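Local atomic coordinates of fructosyl amine:oxygen oxidoreductase (Neosartorya fumigata, PDB entry 4WCT), a protein that probably uses bound FAD to oxidise fructosyl amines (Amadori products) with molecular oxygen, thereby deglycating them. Residues 72-77 with 389-394. Numbering follows the deposited sequence.
Sequences KIMEHS and GAMQMP. With FAD (flavin-adenine dinucleotide), chain C.
M391 directs its CB toward strand 72-75, and its side chain crosses that of M74 at about a right angle; M391 CB lies 3.7 Å from M74 SD. The contact belongs to the flavin pocket of an FAD-dependent oxidoreductase: strand 72-75, an outer strand of a small antiparallel sheet, and the type I turn A390–M393, leading into helix 393-404, together grip the pyrimidine end of the isoalloxazine. Three backbone bonds give the evidence. I73 N donates to FAD O4 at 2.8 Å, and I73 O accepts from FAD N3. M391 N donates to FAD O2, also at 2.8 Å. K72 and A390 meet through CG and CB, 3.7 Å apart, and both lie over the same face of the flavin, A390 CB 3.5 Å from FAD N1. Bent at chi2 (-76°), the K72 chain runs on across the ring system, bringing NZ over C5X and C6, while D69 supplies its salt-bridge partner. With chi1 at 73°, the M391 chain passes FAD O2 to reach E75, and the bend at chi3 returns M391 CE to 3.4 Å from I73 O. The thioether sulfur of M391 accepts a weak but nearly straight hydrogen bond from E75 N, 169° at the hydrogen.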
ATOM      1  N   LYS A  72       6.274  -0.507   6.610  1.00  7.19           N
ATOM      2  CA  LYS A  72       5.333  -1.395   5.921  1.00  7.50           C
ATOM      3  C   LYS A  72       5.974  -2.787   5.884  1.00  8.18           C
ATOM      4  O   LYS A  72       7.196  -2.953   6.044  1.00  7.80           O
ATOM      5  CB  LYS A  72       5.082  -0.938   4.456  1.00  8.23           C
ATOM      6  CG  LYS A  72       4.533   0.466   4.333  1.00  8.36           C
ATOM      7  CD  LYS A  72       3.054   0.545   4.689  1.00 10.24           C
ATOM      8  CE  LYS A  72       2.443   1.814   4.132  1.00 12.41           C
ATOM      9  NZ  LYS A  72       1.134   2.127   4.749  1.00 13.89           N
ATOM     10  N   ILE A  73       5.136  -3.782   5.656  1.00  7.99           N
ATOM     11  CA  ILE A  73       5.571  -5.178   5.567  1.00  8.01           C
ATOM     12  C   ILE A  73       6.071  -5.471   4.165  1.00  8.24           C
ATOM     13  O   ILE A  73       5.445  -5.071   3.191  1.00  7.65           O
ATOM     14  CB  ILE A  73       4.403  -6.123   5.889  1.00  9.07           C
ATOM     15  CG1 ILE A  73       3.827  -5.809   7.280  1.00  9.97           C
ATOM     16  CG2 ILE A  73       4.881  -7.562   5.751  1.00  9.37           C
ATOM     17  CD1 ILE A  73       2.543  -6.541   7.615  1.00 10.91           C
ATOM     18  N   MET A  74       7.202  -6.170   4.070  1.00  9.16           N
ATOM     19  CA  MET A  74       7.703  -6.762   2.830  1.00  9.52           C
ATOM     20  C   MET A  74       7.724  -8.290   3.024  1.00 10.60           C
ATOM     21  O   MET A  74       8.279  -8.800   3.994  1.00 10.07           O
ATOM     22  CB  MET A  74       9.129  -6.259   2.527  1.00  9.94           C
ATOM     23  CG  MET A  74       9.943  -7.098   1.495  1.00 12.22           C
ATOM     24  SD  MET A  74       9.246  -7.042  -0.136  1.00 17.46           S
ATOM     25  CE  MET A  74       9.686  -8.629  -0.842  1.00 22.02           C
ATOM     26  N   GLU A  75       7.174  -9.013   2.058  1.00 11.19           N
ATOM     27  CA  GLU A  75       7.244 -10.469   2.072  1.00 13.32           C
ATOM     28  C   GLU A  75       7.270 -10.980   0.649  1.00 13.17           C
ATOM     29  O   GLU A  75       6.474 -10.556  -0.200  1.00 13.46           O
ATOM     30  CB  GLU A  75       6.052 -11.074   2.787  1.00 17.59           C
ATOM     31  CG  GLU A  75       6.264 -12.585   2.965  1.00 25.29           C
ATOM     32  CD  GLU A  75       5.025 -13.342   3.348  1.00 38.08           C
ATOM     33  OE1 GLU A  75       3.913 -12.781   3.218  1.00 34.92           O
ATOM     34  OE2 GLU A  75       5.185 -14.510   3.786  1.00 32.37           O
ATOM     35  N   HIS A  76       8.130 -11.956   0.417  1.00 12.02           N
ATOM     36  CA  HIS A  76       8.167 -12.688  -0.822  1.00 12.22           C
ATOM     37  C   HIS A  76       8.072 -14.199  -0.517  1.00 14.94           C
ATOM     38  O   HIS A  76       8.851 -14.730   0.278  1.00 16.96           O
ATOM     39  CB  HIS A  76       9.482 -12.420  -1.555  1.00 11.09           C
ATOM     40  CG  HIS A  76       9.673 -13.305  -2.744  1.00 12.88           C
ATOM     41  ND1 HIS A  76       8.744 -13.374  -3.759  1.00 12.81           N
ATOM     42  CD2 HIS A  76      10.580 -14.276  -2.993  1.00 12.57           C
ATOM     43  CE1 HIS A  76       9.098 -14.321  -4.613  1.00 15.36           C
ATOM     44  NE2 HIS A  76      10.231 -14.855  -4.191  1.00 15.34           N
ATOM     45  N   SER A  77       7.185 -14.887  -1.227  1.00 13.21           N
ATOM     46  CA  SER A  77       7.057 -16.347  -1.128  1.00 16.79           C
ATOM     47  C   SER A  77       7.106 -16.976  -2.519  1.00 18.87           C
ATOM     48  O   SER A  77       6.424 -16.539  -3.442  1.00 18.77           O
ATOM     49  CB  SER A  77       5.731 -16.713  -0.472  1.00 24.57           C
ATOM     50  OG  SER A  77       5.646 -16.088   0.787  1.00 35.40           O
ATOM     51  N   GLY A 389       0.925  -2.732  -2.225  1.00  7.13           N
ATOM     52  CA  GLY A 389       1.717  -1.928  -3.137  1.00  7.21           C
ATOM     53  C   GLY A 389       3.033  -1.384  -2.601  1.00  6.93           C
ATOM     54  O   GLY A 389       3.847  -0.919  -3.394  1.00  8.02           O
ATOM     55  N   ALA A 390       3.133  -1.174  -1.295  1.00  7.60           N
ATOM     56  CA  ALA A 390       4.266  -0.446  -0.744  1.00  8.40           C
ATOM     57  C   ALA A 390       5.554  -1.259  -0.838  1.00  7.54           C
ATOM     58  O   ALA A 390       6.631  -0.724  -1.189  1.00  8.38           O
ATOM     59  CB  ALA A 390       4.014  -0.022   0.706  1.00  8.71           C
ATOM     60  N   MET A 391       5.454  -2.559  -0.613  1.00  7.57           N
ATOM     61  CA  MET A 391       6.612  -3.435  -0.721  1.00  6.81           C
ATOM     62  C   MET A 391       7.153  -3.540  -2.147  1.00  9.19           C
ATOM     63  O   MET A 391       8.313  -3.945  -2.349  1.00  9.21           O
ATOM     64  CB  MET A 391       6.320  -4.826  -0.159  1.00  7.46           C
ATOM     65  CG  MET A 391       5.416  -5.649  -1.036  1.00  9.09           C
ATOM     66  SD  MET A 391       5.027  -7.293  -0.402  1.00 10.93           S
ATOM     67  CE  MET A 391       3.831  -6.911   0.863  1.00 11.31           C
ATOM     68  N   GLN A 392       6.369  -3.096  -3.120  1.00  8.18           N
ATOM     69  CA  GLN A 392       6.765  -3.103  -4.517  1.00  9.13           C
ATOM     70  C   GLN A 392       7.618  -1.872  -4.896  1.00  8.53           C
ATOM     71  O   GLN A 392       8.073  -1.793  -6.035  1.00  9.35           O
ATOM     72  CB  GLN A 392       5.521  -3.079  -5.436  1.00  9.09           C
ATOM     73  CG  GLN A 392       4.390  -4.052  -5.061  1.00  9.30           C
ATOM     74  CD  GLN A 392       4.828  -5.509  -4.991  1.00 10.72           C
ATOM     75  OE1 GLN A 392       5.805  -5.917  -5.640  1.00  9.98           O
ATOM     76  NE2 GLN A 392       4.092  -6.311  -4.205  1.00  9.22           N
ATOM     77  N   MET A 393       7.834  -0.947  -3.963  1.00  8.26           N
ATOM     78  CA  MET A 393       8.411   0.363  -4.278  1.00  7.79           C
ATOM     79  C   MET A 393       9.662   0.326  -5.157  1.00  8.18           C
ATOM     80  O   MET A 393       9.787   1.147  -6.055  1.00  9.26           O
ATOM     81  CB  MET A 393       8.705   1.171  -3.022  1.00  9.00           C
ATOM     82  CG  MET A 393       8.925   2.648  -3.303  1.00  9.34           C
ATOM     83  SD  MET A 393       9.539   3.557  -1.871  1.00 11.02           S
ATOM     84  CE  MET A 393       8.149   3.358  -0.769  1.00 12.11           C
ATOM     85  N   PRO A 394      10.630  -0.575  -4.856  1.00  8.91           N
ATOM     86  CA  PRO A 394      11.904  -0.469  -5.591  1.00  9.20           C
ATOM     87  C   PRO A 394      11.748  -0.784  -7.088  1.00 10.02           C
ATOM     88  O   PRO A 394      12.508  -0.242  -7.896  1.00  9.62           O
ATOM     89  CB  PRO A 394      12.782  -1.532  -4.939  1.00  9.65           C
ATOM     90  CG  PRO A 394      12.174  -1.777  -3.596  1.00 10.27           C
ATOM     91  CD  PRO A 394      10.688  -1.618  -3.823  1.00  8.98           C
TER
HETATM   92  PA  FAD C 500       0.141   6.485  -2.696  1.00  7.84           P
HETATM   93  O1A FAD C 500       1.432   6.033  -2.077  1.00  7.95           O
HETATM   94  O2A FAD C 500      -1.054   6.772  -1.843  1.00  8.24           O
HETATM   95  O5B FAD C 500       0.490   7.757  -3.550  1.00  7.42           O
HETATM   96  C5B FAD C 500      -0.546   8.439  -4.271  1.00  8.02           C
HETATM   97  C4B FAD C 500      -0.070   9.863  -4.536  1.00  8.76           C
HETATM   98  O4B FAD C 500      -1.001  10.515  -5.459  1.00  9.41           O
HETATM   99  C3B FAD C 500       0.010  10.739  -3.290  1.00  8.36           C
HETATM  100  O3B FAD C 500       1.313  11.320  -3.116  1.00  9.11           O
HETATM  101  C2B FAD C 500      -1.050  11.817  -3.535  1.00  8.78           C
HETATM  102  O2B FAD C 500      -0.799  13.077  -2.917  1.00  9.25           O
HETATM  103  C1B FAD C 500      -1.109  11.860  -5.063  1.00  8.19           C
HETATM  104  N9A FAD C 500      -2.395  12.406  -5.550  1.00  9.37           N
HETATM  105  C8A FAD C 500      -3.620  12.229  -5.024  1.00  9.84           C
HETATM  106  N7A FAD C 500      -4.541  12.942  -5.713  1.00  9.02           N
HETATM  107  C5A FAD C 500      -3.873  13.510  -6.751  1.00  8.42           C
HETATM  108  C6A FAD C 500      -4.230  14.437  -7.817  1.00  8.17           C
HETATM  109  N6A FAD C 500      -5.501  14.849  -7.970  1.00  8.62           N
HETATM  110  N1A FAD C 500      -3.230  14.874  -8.610  1.00  8.53           N
HETATM  111  C2A FAD C 500      -1.958  14.468  -8.499  1.00  9.08           C
HETATM  112  N3A FAD C 500      -1.557  13.648  -7.513  1.00  8.95           N
HETATM  113  C4A FAD C 500      -2.472  13.166  -6.637  1.00  8.52           C
HETATM  114  N1  FAD C 500       1.453  -2.359   1.357  1.00  8.32           N
HETATM  115  C2  FAD C 500       2.477  -3.261   1.559  1.00  8.89           C
HETATM  116  O2  FAD C 500       3.114  -3.623   0.572  1.00  8.36           O
HETATM  117  N3  FAD C 500       2.843  -3.639   2.786  1.00  7.47           N
HETATM  118  C4  FAD C 500       2.145  -3.278   3.884  1.00  7.08           C
HETATM  119  O4  FAD C 500       2.446  -3.624   5.060  1.00  8.88           O
HETATM  120  C4X FAD C 500       1.036  -2.351   3.742  1.00  7.48           C
HETATM  121  N5  FAD C 500       0.321  -1.945   4.825  1.00  9.19           N
HETATM  122  C5X FAD C 500      -0.542  -0.893   4.677  1.00  9.76           C
HETATM  123  C6  FAD C 500      -1.123  -0.284   5.785  1.00  8.71           C
HETATM  124  C7  FAD C 500      -2.072   0.707   5.611  1.00  8.32           C
HETATM  125  C7M FAD C 500      -2.623   1.390   6.811  1.00  8.65           C
HETATM  126  C8  FAD C 500      -2.407   1.154   4.254  1.00  9.90           C
HETATM  127  C8M FAD C 500      -3.382   2.245   4.001  1.00  9.29           C
HETATM  128  C9  FAD C 500      -1.763   0.634   3.159  1.00  8.56           C
HETATM  129  C9A FAD C 500      -0.880  -0.414   3.313  1.00  9.08           C
HETATM  130  N10 FAD C 500      -0.293  -1.013   2.195  1.00  7.40           N
HETATM  131  C10 FAD C 500       0.746  -1.922   2.400  1.00  7.50           C
HETATM  132  C1' FAD C 500      -0.602  -0.678   0.812  1.00  7.28           C
HETATM  133  C2' FAD C 500       0.356   0.344   0.219  1.00  6.77           C
HETATM  134  O2' FAD C 500       0.474   1.399   1.163  1.00  7.83           O
HETATM  135  C3' FAD C 500      -0.233   0.853  -1.103  1.00  6.94           C
HETATM  136  O3' FAD C 500      -0.662  -0.255  -1.907  1.00  7.61           O
HETATM  137  C4' FAD C 500       0.772   1.712  -1.878  1.00  7.18           C
HETATM  138  O4' FAD C 500       1.413   2.619  -0.983  1.00  8.43           O
HETATM  139  C5' FAD C 500      -0.001   2.501  -2.927  1.00  7.16           C
HETATM  140  O5' FAD C 500       0.927   3.271  -3.690  1.00  7.03           O
HETATM  141  P   FAD C 500       0.377   4.378  -4.717  1.00  7.80           P
HETATM  142  O1P FAD C 500       1.576   5.058  -5.337  1.00  8.31           O
HETATM  143  O2P FAD C 500      -0.660   3.699  -5.578  1.00  7.92           O
HETATM  144  O3P FAD C 500      -0.378   5.420  -3.757  1.00  6.52           O